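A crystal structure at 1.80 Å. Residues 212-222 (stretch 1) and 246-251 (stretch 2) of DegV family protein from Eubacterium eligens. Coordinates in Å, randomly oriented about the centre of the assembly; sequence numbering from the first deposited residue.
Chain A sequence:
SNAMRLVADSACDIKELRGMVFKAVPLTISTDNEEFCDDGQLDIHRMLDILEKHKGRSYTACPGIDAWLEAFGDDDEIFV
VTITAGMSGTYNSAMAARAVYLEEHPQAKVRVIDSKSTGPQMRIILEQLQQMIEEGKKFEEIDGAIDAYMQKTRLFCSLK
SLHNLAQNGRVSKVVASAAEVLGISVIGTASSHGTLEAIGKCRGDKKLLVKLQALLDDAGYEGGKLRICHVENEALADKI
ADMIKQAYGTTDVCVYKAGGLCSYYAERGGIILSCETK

Stretch 1 (212-222) LQALLDDAGYE
Stretch 2, residues 246-251: QAYGTT

Stretch 1 enters as the last turns of a helix that begins earlier in the chain. L212 to D218 keep helical angles, with phi between -54° and -65° and psi between -32° and -52°. The i to i+4 bonds run from L216 N to L212 O (2.8 Å), D217 N to Q213 O (3.0 Å), D218 N to A214 O (3.0 Å) and A219 N to L215 O (2.8 Å). G220 then leaves the helix at phi/psi 89/23. This is a Schellman motif: G220 N bonds to D217 O at 3.2 Å, and Y221 N reaches back to L216 O at 3.0 Å. A CB at G220 would be jammed against the carbonyl O of A219, so these angles call for glycine. Y221 continues extended at -69/131, and E222 follows at -135/34.

Stretch 2 is also the end of a helix. Q246 is at -68/-43, A247 at -80/-34 and Y248 at -119/-9. G249 leaves the helix with positive phi (78/17), which favours glycine. T250 is extended at -57/135, and T251 lies at -115/-22. The register is set by Q213 and A247, whose CA atoms are 8.1 Å apart. The two stretches together bury 350 Å².

Y248 is the centre of the contact and has the largest covered area. Its CA-to-CB bond points toward stretch 1, with chi1 -57° (m) and chi2 -83°. The hydroxyl reaches the helix of stretch 1. Y248 OH donates a very short hydrogen bond of 2.4 Å to D217 OD1, which lies at the ring edge. D217 points sideways from CA to CB, but chi1 -73° (m) and chi2 -9° bring its carboxylate nearer. Q213 O is 3.0 Å from Y248 OH, but the angle is poor for a hydrogen bond; this carbonyl already accepts from D217 N. L216 (m, t) points toward stretch 2, and its CB packs 4.1 Å from Y248 CZ.

Y221 also points toward stretch 2, with chi1 -175° (t) and chi2 65°. Its ring edge meets a face of the Y248 ring. The centroids are 4.9 Å apart and the planes stand at 75°; Y221 CD2 comes to 3.6 Å from Y248 CG. At the far end of the Y221 ring, T250 OG1 donates to Y221 OH at 2.7 Å. T250 has chi1 -47° (m). Thus Y221 touches stretch 2 on both sides of G249.

Q213 is extended (t, t; chi3 -14°), and its NE2 lies 3.9 Å from A247 CB.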

# COMPACT_ATOMS: atom_id res chain seq x y z
N LEU A 212 -0.56 4.06 -18.91
CA LEU A 212 -0.41 4.79 -17.66
C LEU A 212 -0.40 6.29 -17.90
O LEU A 212 -1.00 7.04 -17.12
CB LEU A 212 0.88 4.37 -16.92
CG LEU A 212 0.87 3.01 -16.23
CD1 LEU A 212 2.26 2.69 -15.64
CD2 LEU A 212 -0.20 2.95 -15.12
N GLN A 213 0.25 6.73 -18.97
CA GLN A 213 0.27 8.15 -19.28
C GLN A 213 -1.14 8.65 -19.54
O GLN A 213 -1.52 9.72 -19.07
CB GLN A 213 1.21 8.48 -20.46
CG GLN A 213 1.28 9.95 -20.74
CD GLN A 213 2.37 10.33 -21.73
OE1 GLN A 213 3.26 9.52 -22.04
NE2 GLN A 213 2.34 11.58 -22.19
N ALA A 214 -1.94 7.87 -20.28
CA ALA A 214 -3.33 8.25 -20.55
C ALA A 214 -4.16 8.28 -19.24
O ALA A 214 -4.95 9.21 -19.01
CB ALA A 214 -3.96 7.31 -21.59
N LEU A 215 -3.96 7.30 -18.38
CA LEU A 215 -4.67 7.22 -17.09
C LEU A 215 -4.30 8.39 -16.17
O LEU A 215 -5.19 9.02 -15.55
CB LEU A 215 -4.39 5.89 -16.39
CG LEU A 215 -4.99 4.65 -17.05
CD1 LEU A 215 -4.38 3.38 -16.48
CD2 LEU A 215 -6.52 4.64 -16.91
N LEU A 216 -3.00 8.70 -16.10
CA LEU A 216 -2.53 9.80 -15.29
C LEU A 216 -3.10 11.14 -15.79
O LEU A 216 -3.55 11.94 -14.98
CB LEU A 216 -1.01 9.83 -15.25
CG LEU A 216 -0.41 8.70 -14.40
CD1 LEU A 216 1.10 8.55 -14.66
CD2 LEU A 216 -0.68 8.91 -12.92
N ASP A 217 -3.08 11.36 -17.10
CA ASP A 217 -3.67 12.55 -17.72
C ASP A 217 -5.14 12.71 -17.30
O ASP A 217 -5.58 13.78 -16.84
CB ASP A 217 -3.61 12.48 -19.26
CG ASP A 217 -2.20 12.70 -19.83
OD1 ASP A 217 -1.27 13.08 -19.08
OD2 ASP A 217 -2.02 12.49 -21.06
N ASP A 218 -5.91 11.64 -17.48
CA ASP A 218 -7.33 11.67 -17.13
C ASP A 218 -7.56 11.86 -15.63
O ASP A 218 -8.54 12.47 -15.23
CB ASP A 218 -8.02 10.40 -17.59
CG ASP A 218 -8.28 10.38 -19.08
OD1 ASP A 218 -7.93 11.36 -19.79
OD2 ASP A 218 -8.86 9.37 -19.56
N ALA A 219 -6.66 11.33 -14.81
CA ALA A 219 -6.77 11.45 -13.36
C ALA A 219 -6.44 12.85 -12.84
O ALA A 219 -6.70 13.14 -11.67
CB ALA A 219 -5.84 10.42 -12.68
N GLY A 220 -5.88 13.72 -13.67
CA GLY A 220 -5.52 15.06 -13.23
C GLY A 220 -4.11 15.15 -12.65
O GLY A 220 -3.80 16.09 -11.92
N TYR A 221 -3.25 14.21 -13.02
CA TYR A 221 -1.85 14.26 -12.61
C TYR A 221 -1.16 15.42 -13.31
O TYR A 221 -1.29 15.60 -14.52
CB TYR A 221 -1.12 12.95 -12.92
CG TYR A 221 0.29 12.98 -12.38
CD1 TYR A 221 0.53 13.05 -11.01
CD2 TYR A 221 1.39 12.95 -13.24
CE1 TYR A 221 1.81 13.08 -10.50
CE2 TYR A 221 2.68 12.99 -12.74
CZ TYR A 221 2.88 13.04 -11.37
OH TYR A 221 4.15 13.10 -10.85
N GLU A 222 -0.45 16.23 -12.52
CA GLU A 222 0.25 17.40 -13.03
C GLU A 222 1.69 17.53 -12.48
O GLU A 222 2.19 18.64 -12.24
CB GLU A 222 -0.57 18.66 -12.68
CG GLU A 222 -1.82 18.77 -13.52
CD GLU A 222 -2.58 20.08 -13.33
OE1 GLU A 222 -2.24 20.84 -12.38
OE2 GLU A 222 -3.51 20.34 -14.14
N GLN A 246 9.71 12.76 -17.65
CA GLN A 246 9.78 13.37 -18.97
C GLN A 246 8.47 14.04 -19.37
O GLN A 246 8.48 15.13 -19.92
CB GLN A 246 10.21 12.32 -20.02
CG GLN A 246 10.28 12.83 -21.46
CD GLN A 246 11.45 13.79 -21.73
OE1 GLN A 246 12.26 14.10 -20.84
NE2 GLN A 246 11.53 14.28 -22.96
N ALA A 247 7.35 13.37 -19.12
CA ALA A 247 6.03 13.83 -19.58
C ALA A 247 5.45 14.93 -18.71
O ALA A 247 4.76 15.82 -19.19
CB ALA A 247 5.06 12.65 -19.66
N TYR A 248 5.73 14.88 -17.41
CA TYR A 248 5.10 15.81 -16.46
C TYR A 248 6.05 16.72 -15.70
O TYR A 248 5.60 17.61 -15.00
CB TYR A 248 4.25 15.02 -15.46
CG TYR A 248 3.19 14.15 -16.10
CD1 TYR A 248 1.96 14.68 -16.47
CD2 TYR A 248 3.42 12.81 -16.33
CE1 TYR A 248 0.98 13.87 -17.07
CE2 TYR A 248 2.45 12.00 -16.91
CZ TYR A 248 1.24 12.53 -17.27
OH TYR A 248 0.29 11.72 -17.84
N GLY A 249 7.36 16.50 -15.80
CA GLY A 249 8.33 17.34 -15.12
C GLY A 249 8.46 17.05 -13.64
O GLY A 249 9.00 17.84 -12.89
N THR A 250 7.97 15.89 -13.21
CA THR A 250 8.01 15.48 -11.81
C THR A 250 9.44 15.48 -11.27
O THR A 250 10.34 15.00 -11.94
CB THR A 250 7.46 14.07 -11.68
OG1 THR A 250 6.23 13.99 -12.41
CG2 THR A 250 7.26 13.68 -10.21
N THR A 251 9.62 16.02 -10.08
CA THR A 251 10.91 15.95 -9.38
C THR A 251 10.81 15.13 -8.09
O THR A 251 11.83 14.64 -7.60
CB THR A 251 11.46 17.33 -9.04
OG1 THR A 251 10.50 18.05 -8.28
CG2 THR A 251 11.80 18.11 -10.33